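Local coordinates for phosphoglycerate kinase (Coxiella burnetii, PDB 4NG4), which catalyses the reversible transfer of a phosphoryl group between 1,3-bisphosphoglycerate and ADP, forming ATP and 3-phosphoglycerate in glycolysis, at residues A[358-363]-A[375-380]; A[321-326]-A[381-386]; A[132-137]-A[166-171]; A[122-127]-A[157-162]. All coordinates share one frame; numbering follows the deposited sequence.

Overall arrangement
Contacts 1 and 2 form one unit around the ADP diphosphate, their centres about 8 Å apart. Helix 357-365 of contact 1 and the end of strand 319-323 in contact 2 both bind the beta phosphate, and they meet where Thr359 OG1 lies against Gly324 N. Along the chain, contact 1 is nested within the loop closed by contact 2. Contacts 3 and 4, with centres about 11 Å apart, belong to the other lobe and share helix 160-168. Contact 4 carries Arg124 and Arg157, predicted to bind the substrate; its centre lies about 25 Å from that of contact 1. Contact 3, about 32 Å from contact 1 between centres, lies away from the nucleotide and the predicted substrate residues.

Contact 1: A[358-363]-A[375-380]; sequences DTLAAL and VSTAGG. With ADP (adenosine-5'-diphosphate), chain E.
Leu360 lays both of its methyl groups against Val375. CD2 of Leu360 approaches CG1 of Val375 to 3.3 Å, and the two side chains meet at a slant rather than end to end. The other methyl, Leu360 CD1, lies 3.4 Å from the carbonyl oxygen of Ser376 and also touches CG2 of Thr377, so one leucine covers the chain as it leaves the strand. Val375 meets it with the branch anti to its backbone N (chi1 178°). Just beyond, Ser376 OG accepts the N-H of Ala378 in an ST turn, and it is also hydrogen-bonded to Glu181. The start of the same helix serves the nucleotide. Asp358 N donates to O2B of ADP at 3.1 Å in a nearly straight bond of 165°, and Thr359 N gives O1B of ADP a more bent one of 2.7 Å. Thr359 OG1 lies close to the same O1B, though the modelled distance is too short to be trusted in detail. The amino end of a helix probably helps to stabilise the negative charge there. Leu360, Leu363 and Val375 all rest on Val354, which places helix 357-365 over strand 351-354 and the neighbouring edge strand 374-375 of the parallel nucleotide-domain sheet, with Leu363 reaching as far as Trp322 of strand 319-323.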
loop_
_atom_site.group_PDB
_atom_site.type_symbol
_atom_site.label_atom_id
_atom_site.label_comp_id
_atom_site.label_asym_id
_atom_site.label_seq_id
_atom_site.Cartn_x
_atom_site.Cartn_y
_atom_site.Cartn_z
ATOM N N ASP A 358 6.028 2.698 7.402
ATOM C CA ASP A 358 6.674 2.456 8.696
ATOM C C ASP A 358 6.534 1.006 9.183
ATOM O O ASP A 358 7.465 0.466 9.775
ATOM C CB ASP A 358 6.170 3.457 9.746
ATOM C CG ASP A 358 6.696 4.882 9.505
ATOM O OD1 ASP A 358 7.937 5.088 9.378
ATOM O OD2 ASP A 358 5.860 5.808 9.444
ATOM N N THR A 359 5.391 0.378 8.895
ATOM C CA THR A 359 5.128 -1.016 9.271
ATOM C C THR A 359 6.103 -1.957 8.580
ATOM O O THR A 359 6.685 -2.830 9.215
ATOM C CB THR A 359 3.697 -1.443 8.886
ATOM O OG1 THR A 359 2.753 -0.457 9.343
ATOM C CG2 THR A 359 3.354 -2.780 9.499
ATOM N N LEU A 360 6.294 -1.782 7.276
ATOM C CA LEU A 360 7.338 -2.525 6.577
ATOM C C LEU A 360 8.711 -2.253 7.215
ATOM O O LEU A 360 9.520 -3.167 7.360
ATOM C CB LEU A 360 7.380 -2.167 5.085
ATOM C CG LEU A 360 6.185 -2.503 4.179
ATOM C CD1 LEU A 360 6.675 -2.899 2.793
ATOM C CD2 LEU A 360 5.269 -3.584 4.751
ATOM N N ALA A 361 8.977 -1.003 7.589
ATOM C CA ALA A 361 10.236 -0.677 8.238
ATOM C C ALA A 361 10.419 -1.524 9.499
ATOM O O ALA A 361 11.495 -2.079 9.729
ATOM C CB ALA A 361 10.304 0.800 8.557
ATOM N N ALA A 362 9.353 -1.652 10.294
ATOM C CA ALA A 362 9.370 -2.515 11.491
ATOM C C ALA A 362 9.665 -3.973 11.129
ATOM O O ALA A 362 10.622 -4.566 11.613
ATOM C CB ALA A 362 8.062 -2.425 12.219
ATOM N N LEU A 363 8.831 -4.537 10.265
ATOM C CA LEU A 363 9.008 -5.903 9.783
ATOM C C LEU A 363 10.416 -6.179 9.258
ATOM O O LEU A 363 10.914 -7.300 9.340
ATOM C CB LEU A 363 7.998 -6.196 8.675
ATOM C CG LEU A 363 6.551 -6.351 9.110
ATOM C CD1 LEU A 363 5.735 -6.770 7.901
ATOM C CD2 LEU A 363 6.423 -7.369 10.236
ATOM N N VAL A 375 3.055 -8.897 1.725
ATOM C CA VAL A 375 3.533 -7.569 2.070
ATOM C C VAL A 375 3.244 -6.634 0.917
ATOM O O VAL A 375 3.712 -6.870 -0.191
ATOM C CB VAL A 375 5.039 -7.569 2.326
ATOM C CG1 VAL A 375 5.516 -6.152 2.643
ATOM C CG2 VAL A 375 5.385 -8.542 3.454
ATOM N N SER A 376 2.469 -5.580 1.172
ATOM C CA SER A 376 2.219 -4.548 0.162
ATOM C C SER A 376 3.276 -3.465 0.229
ATOM O O SER A 376 3.573 -2.946 1.301
ATOM C CB SER A 376 0.845 -3.906 0.349
ATOM O OG SER A 376 0.632 -2.934 -0.662
ATOM N N THR A 377 3.822 -3.119 -0.932
ATOM C CA THR A 377 4.809 -2.056 -1.052
ATOM C C THR A 377 4.168 -0.811 -1.691
ATOM O O THR A 377 4.858 0.140 -2.047
ATOM C CB THR A 377 6.024 -2.548 -1.868
ATOM O OG1 THR A 377 5.571 -3.077 -3.118
ATOM C CG2 THR A 377 6.780 -3.636 -1.115
ATOM N N ALA A 378 2.837 -0.811 -1.768
ATOM C CA ALA A 378 2.070 0.201 -2.506
ATOM C C ALA A 378 1.855 1.542 -1.777
ATOM O O ALA A 378 1.701 2.577 -2.429
ATOM C CB ALA A 378 0.723 -0.378 -2.919
ATOM N N GLY A 379 1.829 1.541 -0.450
ATOM C CA GLY A 379 1.637 2.778 0.291
ATOM C C GLY A 379 0.218 3.326 0.212
ATOM O O GLY A 379 -0.667 2.879 0.937
ATOM N N GLY A 380 -0.003 4.301 -0.666
ATOM C CA GLY A 380 -1.283 5.013 -0.735
ATOM C C GLY A 380 -2.430 4.237 -1.359
ATOM O O GLY A 380 -3.565 4.299 -0.881
HETATM P PB ADP E . 2.487 3.187 8.568
HETATM O O1B ADP E . 3.229 1.923 8.927
HETATM O O2B ADP E . 3.325 4.169 7.774
HETATM O O3B ADP E . 1.099 2.957 8.019
HETATM P PA ADP E . 1.635 5.354 10.245
HETATM O O1A ADP E . 2.014 6.236 9.079
HETATM O O2A ADP E . 0.174 5.238 10.589
HETATM O O3A ADP E . 2.218 3.860 10.018
HETATM O "O5'" ADP E . 2.446 5.932 11.525
HETATM C "C5'" ADP E . 3.481 5.193 12.185
HETATM C "C4'" ADP E . 4.520 6.134 12.779
HETATM O "O4'" ADP E . 3.960 6.804 13.915
HETATM C "C3'" ADP E . 5.775 5.389 13.239
HETATM O "O3'" ADP E . 6.940 5.874 12.555
HETATM C "C2'" ADP E . 5.841 5.599 14.748
HETATM O "O2'" ADP E . 7.149 5.948 15.209
HETATM C "C1'" ADP E . 4.835 6.712 15.049
HETATM N N9 ADP E . 4.097 6.451 16.328
HETATM C C8 ADP E . 3.308 5.385 16.607
HETATM N N7 ADP E . 2.815 5.478 17.870
HETATM C C5 ADP E . 3.281 6.617 18.423
HETATM C C6 ADP E . 3.146 7.322 19.722
HETATM N N6 ADP E . 2.391 6.819 20.731
HETATM N N1 ADP E . 3.808 8.499 19.864
HETATM C C2 ADP E . 4.576 9.042 18.890
HETATM N N3 ADP E . 4.741 8.451 17.691
HETATM C C4 ADP E . 4.132 7.260 17.401
#

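Contact 2: A[321-326]-A[381-386]. With ADP (adenosine-5'-diphosphate), chain E.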
loop_
_atom_site.group_PDB
_atom_site.type_symbol
_atom_site.label_atom_id
_atom_site.label_comp_id
_atom_site.label_asym_id
_atom_site.label_seq_id
_atom_site.Cartn_x
_atom_site.Cartn_y
_atom_site.Cartn_z
ATOM N N VAL A 321 -5.249 -8.199 9.007
ATOM C CA VAL A 321 -4.882 -7.045 8.176
ATOM C C VAL A 321 -4.211 -6.027 9.090
ATOM O O VAL A 321 -4.831 -5.554 10.013
ATOM C CB VAL A 321 -6.124 -6.416 7.476
ATOM C CG1 VAL A 321 -5.722 -5.273 6.586
ATOM C CG2 VAL A 321 -6.853 -7.447 6.647
ATOM N N TRP A 322 -2.949 -5.695 8.852
ATOM C CA TRP A 322 -2.205 -4.863 9.800
ATOM C C TRP A 322 -1.447 -3.712 9.125
ATOM O O TRP A 322 -0.588 -3.936 8.282
ATOM C CB TRP A 322 -1.258 -5.737 10.607
ATOM C CG TRP A 322 -0.234 -4.995 11.388
ATOM C CD1 TRP A 322 -0.378 -3.785 12.010
ATOM C CD2 TRP A 322 1.103 -5.417 11.649
ATOM N NE1 TRP A 322 0.798 -3.425 12.623
ATOM C CE2 TRP A 322 1.718 -4.416 12.420
ATOM C CE3 TRP A 322 1.844 -6.537 11.293
ATOM C CZ2 TRP A 322 3.039 -4.509 12.841
ATOM C CZ3 TRP A 322 3.161 -6.621 11.710
ATOM C CH2 TRP A 322 3.744 -5.612 12.469
ATOM N N ASN A 323 -1.790 -2.489 9.532
ATOM C CA ASN A 323 -1.233 -1.263 9.010
ATOM C C ASN A 323 -0.894 -0.319 10.137
ATOM O O ASN A 323 -1.774 0.354 10.668
ATOM C CB ASN A 323 -2.247 -0.581 8.103
ATOM C CG ASN A 323 -1.850 0.845 7.753
ATOM O OD1 ASN A 323 -2.683 1.755 7.774
ATOM N ND2 ASN A 323 -0.571 1.052 7.453
ATOM N N GLY A 324 0.376 -0.269 10.508
ATOM C CA GLY A 324 0.857 0.707 11.480
ATOM C C GLY A 324 1.434 0.092 12.743
ATOM O O GLY A 324 0.784 -0.738 13.400
ATOM N N PRO A 325 2.656 0.504 13.113
ATOM C CA PRO A 325 3.258 0.016 14.358
ATOM C C PRO A 325 2.541 0.593 15.581
ATOM O O PRO A 325 2.042 1.731 15.534
ATOM C CB PRO A 325 4.683 0.530 14.280
ATOM C CG PRO A 325 4.565 1.812 13.501
ATOM C CD PRO A 325 3.406 1.639 12.546
ATOM N N ILE A 326 2.492 -0.196 16.657
ATOM C CA ILE A 326 1.679 0.123 17.843
ATOM C C ILE A 326 2.504 0.707 18.998
ATOM O O ILE A 326 1.977 0.946 20.092
ATOM C CB ILE A 326 0.866 -1.097 18.318
ATOM C CG1 ILE A 326 1.779 -2.280 18.644
ATOM C CG2 ILE A 326 -0.162 -1.501 17.253
ATOM C CD1 ILE A 326 2.018 -2.468 20.098
ATOM N N ALA A 381 -2.143 3.520 -2.438
ATOM C CA ALA A 381 -3.162 2.731 -3.112
ATOM C C ALA A 381 -3.571 1.580 -2.221
ATOM O O ALA A 381 -4.736 1.212 -2.191
ATOM C CB ALA A 381 -2.665 2.225 -4.439
ATOM N N PHE A 382 -2.622 1.024 -1.474
ATOM C CA PHE A 382 -2.949 -0.007 -0.484
ATOM C C PHE A 382 -4.003 0.517 0.486
ATOM O O PHE A 382 -5.025 -0.127 0.715
ATOM C CB PHE A 382 -1.691 -0.440 0.280
ATOM C CG PHE A 382 -1.975 -1.277 1.493
ATOM C CD1 PHE A 382 -2.135 -2.652 1.381
ATOM C CD2 PHE A 382 -2.080 -0.693 2.747
ATOM C CE1 PHE A 382 -2.406 -3.430 2.504
ATOM C CE2 PHE A 382 -2.354 -1.455 3.872
ATOM C CZ PHE A 382 -2.520 -2.828 3.751
ATOM N N LEU A 383 -3.736 1.701 1.040
ATOM C CA LEU A 383 -4.607 2.333 2.034
ATOM C C LEU A 383 -5.967 2.709 1.455
ATOM O O LEU A 383 -6.975 2.300 2.005
ATOM C CB LEU A 383 -3.924 3.564 2.658
ATOM C CG LEU A 383 -2.713 3.211 3.556
ATOM C CD1 LEU A 383 -1.695 4.382 3.772
ATOM C CD2 LEU A 383 -3.188 2.643 4.898
ATOM N N GLU A 384 -6.004 3.447 0.340
ATOM C CA GLU A 384 -7.292 3.832 -0.286
ATOM C C GLU A 384 -8.216 2.650 -0.632
ATOM O O GLU A 384 -9.446 2.802 -0.622
ATOM C CB GLU A 384 -7.076 4.715 -1.530
ATOM C CG GLU A 384 -6.556 6.110 -1.177
ATOM C CD GLU A 384 -6.725 7.141 -2.281
ATOM O OE1 GLU A 384 -6.988 6.764 -3.447
ATOM O OE2 GLU A 384 -6.587 8.343 -1.965
ATOM N N PHE A 385 -7.626 1.492 -0.930
ATOM C CA PHE A 385 -8.408 0.302 -1.290
ATOM C C PHE A 385 -9.119 -0.244 -0.062
ATOM O O PHE A 385 -10.317 -0.525 -0.102
ATOM C CB PHE A 385 -7.524 -0.780 -1.925
ATOM C CG PHE A 385 -8.300 -1.908 -2.521
ATOM C CD1 PHE A 385 -8.799 -1.818 -3.814
ATOM C CD2 PHE A 385 -8.546 -3.058 -1.788
ATOM C CE1 PHE A 385 -9.521 -2.850 -4.366
ATOM C CE2 PHE A 385 -9.264 -4.100 -2.339
ATOM C CZ PHE A 385 -9.754 -3.995 -3.629
ATOM N N LEU A 386 -8.377 -0.375 1.032
ATOM C CA LEU A 386 -8.954 -0.807 2.295
ATOM C C LEU A 386 -9.964 0.209 2.864
ATOM O O LEU A 386 -10.836 -0.172 3.655
ATOM C CB LEU A 386 -7.847 -1.072 3.317
ATOM C CG LEU A 386 -6.834 -2.175 3.012
ATOM C CD1 LEU A 386 -5.876 -2.362 4.190
ATOM C CD2 LEU A 386 -7.535 -3.484 2.686
HETATM P PB ADP E . 2.487 3.187 8.568
HETATM O O1B ADP E . 3.229 1.923 8.927
HETATM O O2B ADP E . 3.325 4.169 7.774
HETATM O O3B ADP E . 1.099 2.957 8.019
HETATM P PA ADP E . 1.635 5.354 10.245
HETATM O O1A ADP E . 2.014 6.236 9.079
HETATM O O2A ADP E . 0.174 5.238 10.589
HETATM O O3A ADP E . 2.218 3.860 10.018
HETATM O "O5'" ADP E . 2.446 5.932 11.525
HETATM C "C5'" ADP E . 3.481 5.193 12.185
HETATM C "C4'" ADP E . 4.520 6.134 12.779
HETATM O "O4'" ADP E . 3.960 6.804 13.915
HETATM C "C3'" ADP E . 5.775 5.389 13.239
HETATM O "O3'" ADP E . 6.940 5.874 12.555
HETATM C "C2'" ADP E . 5.841 5.599 14.748
HETATM O "O2'" ADP E . 7.149 5.948 15.209
HETATM C "C1'" ADP E . 4.835 6.712 15.049
HETATM N N9 ADP E . 4.097 6.451 16.328
HETATM C C8 ADP E . 3.308 5.385 16.607
HETATM N N7 ADP E . 2.815 5.478 17.870
HETATM C C5 ADP E . 3.281 6.617 18.423
HETATM C C6 ADP E . 3.146 7.322 19.722
HETATM N N6 ADP E . 2.391 6.819 20.731
HETATM N N1 ADP E . 3.808 8.499 19.864
HETATM C C2 ADP E . 4.576 9.042 18.890
HETATM N N3 ADP E . 4.741 8.451 17.691
HETATM C C4 ADP E . 4.132 7.260 17.401
#
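The amide of Asn323 is gripped at both ends: OD1 accepts from Lys208 NZ, while ND2 donates to Gly355 O and, in a weak bond of 2.6 Å bent to 129°, to O3B of ADP. These partners fix the rotation of the amide at the end of strand 319-323, in the parallel sheet of the Rossmann-like nucleotide-binding domain of phosphoglycerate kinase. Helix 380-387 packs against this strand, the two short axes approaching to 11.2 Å. Its Leu383 crosses Asn323 at about a right angle and brings CD2 to the amide, so a methyl group borders the polar cluster beside the phosphate. Phe382 offers a ring edge, with Asn323 CB close to the ring plane and 4.3 Å from CE2. One turn later, Leu386 runs past Val321 in the opposite direction, and its CD1 meets CG1 of Val321 at 3.8 Å. Helix 176-190 adds Leu185 against Phe382 and Leu189 against Leu386. Trp322 points away from the helix, toward the other side of the sheet. Its NE1 donates to Gly324 O at 2.8 Å; the oxygen lies in the indole plane, whereas NE1 sits well above the plane of the carbonyl.

Contact 3: A[132-137]-A[166-171]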
loop_
_atom_site.group_PDB
_atom_site.type_symbol
_atom_site.label_atom_id
_atom_site.label_comp_id
_atom_site.label_asym_id
_atom_site.label_seq_id
_atom_site.Cartn_x
_atom_site.Cartn_y
_atom_site.Cartn_z
ATOM N N ASN A 132 -5.027 13.884 -16.549
ATOM C CA ASN A 132 -5.760 12.860 -17.291
ATOM C C ASN A 132 -6.466 13.473 -18.486
ATOM O O ASN A 132 -7.650 13.262 -18.699
ATOM C CB ASN A 132 -6.760 12.151 -16.385
ATOM C CG ASN A 132 -7.202 10.818 -16.939
ATOM O OD1 ASN A 132 -6.388 10.031 -17.415
ATOM N ND2 ASN A 132 -8.499 10.546 -16.855
ATOM N N ASN A 133 -5.704 14.253 -19.245
ATOM C CA ASN A 133 -6.170 14.948 -20.441
ATOM C C ASN A 133 -6.734 13.973 -21.464
ATOM O O ASN A 133 -6.103 12.951 -21.766
ATOM C CB ASN A 133 -5.003 15.731 -21.043
ATOM C CG ASN A 133 -5.366 16.414 -22.325
ATOM O OD1 ASN A 133 -5.415 15.793 -23.391
ATOM N ND2 ASN A 133 -5.614 17.709 -22.241
ATOM N N THR A 134 -7.916 14.287 -21.986
ATOM C CA THR A 134 -8.595 13.400 -22.926
ATOM C C THR A 134 -7.752 13.186 -24.174
ATOM O O THR A 134 -7.462 12.040 -24.536
ATOM C CB THR A 134 -9.975 13.951 -23.362
ATOM O OG1 THR A 134 -10.880 13.951 -22.255
ATOM C CG2 THR A 134 -10.559 13.098 -24.472
ATOM N N GLU A 135 -7.360 14.289 -24.816
ATOM C CA GLU A 135 -6.637 14.223 -26.087
ATOM C C GLU A 135 -5.393 13.349 -25.959
ATOM O O GLU A 135 -5.177 12.454 -26.772
ATOM C CB GLU A 135 -6.264 15.621 -26.596
ATOM C CG GLU A 135 -5.980 15.661 -28.104
ATOM C CD GLU A 135 -5.002 16.753 -28.522
ATOM O OE1 GLU A 135 -4.398 17.393 -27.634
ATOM O OE2 GLU A 135 -4.833 16.966 -29.753
ATOM N N LEU A 136 -4.594 13.601 -24.928
ATOM C CA LEU A 136 -3.410 12.783 -24.646
ATOM C C LEU A 136 -3.746 11.303 -24.523
ATOM O O LEU A 136 -3.029 10.456 -25.038
ATOM C CB LEU A 136 -2.734 13.246 -23.350
ATOM C CG LEU A 136 -1.607 12.362 -22.788
ATOM C CD1 LEU A 136 -0.589 11.939 -23.846
ATOM C CD2 LEU A 136 -0.905 13.083 -21.651
ATOM N N ALA A 137 -4.836 11.010 -23.820
ATOM C CA ALA A 137 -5.251 9.637 -23.559
ATOM C C ALA A 137 -5.645 8.927 -24.834
ATOM O O ALA A 137 -5.212 7.808 -25.074
ATOM C CB ALA A 137 -6.405 9.606 -22.572
ATOM N N ALA A 166 -6.917 3.685 -20.584
ATOM C CA ALA A 166 -7.796 2.518 -20.437
ATOM C C ALA A 166 -9.250 2.831 -20.803
ATOM O O ALA A 166 -9.988 1.943 -21.238
ATOM C CB ALA A 166 -7.727 1.952 -19.023
ATOM N N ALA A 167 -9.655 4.089 -20.630
ATOM C CA ALA A 167 -10.998 4.513 -20.994
ATOM C C ALA A 167 -11.249 4.380 -22.496
ATOM O O ALA A 167 -12.361 4.027 -22.904
ATOM C CB ALA A 167 -11.250 5.941 -20.537
ATOM N N TYR A 168 -10.214 4.641 -23.305
ATOM C CA TYR A 168 -10.346 4.699 -24.781
ATOM C C TYR A 168 -9.531 3.657 -25.581
ATOM O O TYR A 168 -9.422 3.769 -26.802
ATOM C CB TYR A 168 -9.956 6.104 -25.276
ATOM C CG TYR A 168 -10.712 7.237 -24.618
ATOM C CD1 TYR A 168 -12.033 7.514 -24.972
ATOM C CD2 TYR A 168 -10.109 8.033 -23.642
ATOM C CE1 TYR A 168 -12.743 8.551 -24.377
ATOM C CE2 TYR A 168 -10.811 9.081 -23.030
ATOM C CZ TYR A 168 -12.131 9.331 -23.410
ATOM O OH TYR A 168 -12.845 10.358 -22.828
ATOM N N ALA A 169 -8.952 2.663 -24.906
ATOM C CA ALA A 169 -8.147 1.635 -25.578
ATOM C C ALA A 169 -9.036 0.498 -26.085
ATOM O O ALA A 169 -9.912 0.033 -25.354
ATOM C CB ALA A 169 -7.086 1.093 -24.641
ATOM N N LYS A 170 -8.799 0.060 -27.329
ATOM C CA LYS A 170 -9.553 -1.042 -27.980
ATOM C C LYS A 170 -9.901 -2.176 -27.028
ATOM O O LYS A 170 -11.038 -2.621 -26.971
ATOM C CB LYS A 170 -8.733 -1.636 -29.135
ATOM C CG LYS A 170 -8.998 -1.026 -30.516
ATOM C CD LYS A 170 -7.707 -0.851 -31.330
ATOM C CE LYS A 170 -6.934 0.397 -30.865
ATOM N NZ LYS A 170 -5.665 0.637 -31.624
ATOM N N LEU A 171 -8.899 -2.617 -26.274
ATOM C CA LEU A 171 -9.028 -3.724 -25.338
ATOM C C LEU A 171 -8.218 -3.367 -24.081
ATOM O O LEU A 171 -7.035 -3.040 -24.180
ATOM C CB LEU A 171 -8.511 -5.000 -26.022
ATOM C CG LEU A 171 -9.272 -6.328 -25.893
ATOM C CD1 LEU A 171 -10.746 -6.135 -25.562
ATOM C CD2 LEU A 171 -9.125 -7.166 -27.171
#
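This is a small, partly buried apolar contact between the first turn of helix 134-142 and the later part of helix 160-168, near the surface of the substrate-binding lobe. Tyr168 supplies the whole of one side. Its ring carbon CD2 lies 4.2 Å from CB of Ala137, while its OH reaches the methyl CG2 of Thr134 at 3.9 Å; both groups come at the ring obliquely. CG of Tyr168 stands anti to its carbonyl carbon (chi1 -54°), carrying the ring from its backbone across to the neighbouring helix, where the Thr134 and Tyr168 side chains cross at about a right angle. Ala167 CB rests over one face of the ring, toward its rim. The turn being touched is fixed by its own N-cap: Asn133 OD1 accepts from Leu136 N at 2.8 Å, nearly straight at 171° and in the carbonyl plane. Backbone bonding continues from Ala137 N to Asn133 O. Beneath the tyrosine's helix, Ala166 packs on Phe147 of strand 146-149, and Ala166 and Ala167 both touch Ile396 of helix 392-401. The arrangement is that of neighbouring helices flanking the parallel sheet of an alpha/beta domain, here the Rossmann-like N-terminal domain of phosphoglycerate kinase.

Contact 4: A[122-127]-A[157-162]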
loop_
_atom_site.group_PDB
_atom_site.type_symbol
_atom_site.label_atom_id
_atom_site.label_comp_id
_atom_site.label_asym_id
_atom_site.label_seq_id
_atom_site.Cartn_x
_atom_site.Cartn_y
_atom_site.Cartn_z
ATOM N N ASN A 122 9.714 8.117 -19.567
ATOM C CA ASN A 122 8.894 8.667 -18.472
ATOM C C ASN A 122 7.589 9.337 -18.951
ATOM O O ASN A 122 7.605 10.338 -19.662
ATOM C CB ASN A 122 9.751 9.669 -17.674
ATOM C CG ASN A 122 9.166 10.020 -16.331
ATOM O OD1 ASN A 122 8.009 9.711 -16.022
ATOM N ND2 ASN A 122 9.971 10.687 -15.516
ATOM N N VAL A 123 6.459 8.761 -18.564
ATOM C CA VAL A 123 5.153 9.234 -19.013
ATOM C C VAL A 123 4.787 10.573 -18.432
ATOM O O VAL A 123 3.908 11.245 -18.946
ATOM C CB VAL A 123 4.040 8.292 -18.575
ATOM C CG1 VAL A 123 4.135 6.997 -19.325
ATOM C CG2 VAL A 123 4.093 8.073 -17.064
ATOM N N ARG A 124 5.424 10.925 -17.319
ATOM C CA ARG A 124 5.181 12.192 -16.643
ATOM C C ARG A 124 5.863 13.398 -17.296
ATOM O O ARG A 124 5.716 14.519 -16.814
ATOM C CB ARG A 124 5.605 12.072 -15.187
ATOM C CG ARG A 124 4.730 11.123 -14.400
ATOM C CD ARG A 124 4.964 11.262 -12.912
ATOM N NE ARG A 124 4.029 10.436 -12.171
ATOM C CZ ARG A 124 4.120 10.166 -10.874
ATOM N NH1 ARG A 124 5.119 10.645 -10.133
ATOM N NH2 ARG A 124 3.205 9.405 -10.315
ATOM N N PHE A 125 6.605 13.169 -18.380
ATOM C CA PHE A 125 7.130 14.263 -19.188
ATOM C C PHE A 125 6.033 14.894 -20.017
ATOM O O PHE A 125 6.087 16.094 -20.286
ATOM C CB PHE A 125 8.248 13.805 -20.118
ATOM C CG PHE A 125 9.570 13.575 -19.432
ATOM C CD1 PHE A 125 10.113 14.525 -18.562
ATOM C CD2 PHE A 125 10.298 12.428 -19.697
ATOM C CE1 PHE A 125 11.351 14.315 -17.943
ATOM C CE2 PHE A 125 11.528 12.207 -19.086
ATOM C CZ PHE A 125 12.060 13.160 -18.211
ATOM N N ASN A 126 5.037 14.095 -20.402
ATOM C CA ASN A 126 3.997 14.540 -21.322
ATOM C C ASN A 126 3.086 15.604 -20.699
ATOM O O ASN A 126 2.449 15.347 -19.666
ATOM C CB ASN A 126 3.149 13.345 -21.790
ATOM C CG ASN A 126 3.955 12.308 -22.576
ATOM O OD1 ASN A 126 4.845 12.644 -23.350
ATOM N ND2 ASN A 126 3.617 11.049 -22.400
ATOM N N LYS A 127 3.052 16.793 -21.313
ATOM C CA LYS A 127 1.971 17.767 -21.080
ATOM C C LYS A 127 0.636 17.009 -21.017
ATOM O O LYS A 127 0.190 16.454 -22.042
ATOM C CB LYS A 127 1.889 18.807 -22.221
ATOM C CG LYS A 127 2.684 20.104 -22.036
ATOM C CD LYS A 127 2.372 21.079 -23.195
ATOM C CE LYS A 127 2.935 22.494 -22.999
ATOM N NZ LYS A 127 4.140 22.760 -23.829
ATOM N N ARG A 157 -4.902 7.177 -8.447
ATOM C CA ARG A 157 -4.997 8.504 -9.057
ATOM C C ARG A 157 -5.328 8.397 -10.528
ATOM O O ARG A 157 -4.930 7.449 -11.200
ATOM C CB ARG A 157 -3.683 9.280 -8.896
ATOM C CG ARG A 157 -3.286 9.512 -7.454
ATOM C CD ARG A 157 -4.235 10.504 -6.758
ATOM N NE ARG A 157 -4.312 10.254 -5.324
ATOM C CZ ARG A 157 -3.281 10.363 -4.483
ATOM N NH1 ARG A 157 -2.062 10.712 -4.913
ATOM N NH2 ARG A 157 -3.463 10.107 -3.188
ATOM N N ALA A 158 -6.054 9.396 -11.016
ATOM C CA ALA A 158 -6.534 9.416 -12.390
ATOM C C ALA A 158 -5.540 10.197 -13.210
ATOM O O ALA A 158 -5.393 11.412 -13.042
ATOM C CB ALA A 158 -7.902 10.051 -12.471
ATOM N N GLN A 159 -4.834 9.481 -14.073
ATOM C CA GLN A 159 -3.829 10.078 -14.927
ATOM C C GLN A 159 -3.881 9.389 -16.280
ATOM O O GLN A 159 -4.236 8.220 -16.357
ATOM C CB GLN A 159 -2.466 9.952 -14.260
ATOM C CG GLN A 159 -2.303 10.938 -13.105
ATOM C CD GLN A 159 -0.931 10.880 -12.492
ATOM O OE1 GLN A 159 -0.536 9.854 -11.972
ATOM N NE2 GLN A 159 -0.188 11.971 -12.561
ATOM N N ALA A 160 -3.565 10.127 -17.340
ATOM C CA ALA A 160 -3.660 9.626 -18.715
ATOM C C ALA A 160 -3.137 8.189 -18.872
ATOM O O ALA A 160 -3.731 7.366 -19.548
ATOM C CB ALA A 160 -2.901 10.573 -19.645
ATOM N N SER A 161 -2.019 7.911 -18.216
ATOM C CA SER A 161 -1.334 6.632 -18.315
ATOM C C SER A 161 -1.869 5.531 -17.385
ATOM O O SER A 161 -1.506 4.357 -17.551
ATOM C CB SER A 161 0.176 6.846 -18.078
ATOM O OG SER A 161 0.496 7.106 -16.723
ATOM N N THR A 162 -2.716 5.910 -16.418
ATOM C CA THR A 162 -3.338 4.960 -15.464
ATOM C C THR A 162 -4.854 4.810 -15.600
ATOM O O THR A 162 -5.422 3.810 -15.139
ATOM C CB THR A 162 -3.119 5.396 -14.013
ATOM O OG1 THR A 162 -3.857 6.599 -13.766
ATOM C CG2 THR A 162 -1.643 5.628 -13.725
#
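Val123 sets its CG2 between the backbone N and the carbonyl carbon, and Ser161 places OG in the same kind of position (chi1 73°), which brings the methyl and the hydroxyl oxygen to 3.7 Å. CG1 and CB of Val123 also lie near Ser161 CB. The hydroxyl has its polar partner in Arg30, whose NE is hydrogen-bonded to Ser161 OG. Beside this pair, Arg124 runs extended from CG to NE and crosses the extended Gln159 obliquely. Arg124 NH2 stays 4.1 Å from Gln159 OE1, with the guanidinium and amide planes turned 51° apart. Arg124 and Arg157 are predicted to bind the substrate, consistent with the basic patch of phosphoglycerate kinase, and Arg124 NH1 is held by Gly72 O. An Asx turn shapes the loop carrying Arg124: Asn122 OD1 accepts from Arg124 N at 3.1 Å, with the donor above the carbonyl plane. Within 157-162, Thr162 N donates to Gln159 O at 2.8 Å, and Thr162 OG1 accepts from Gln159 N.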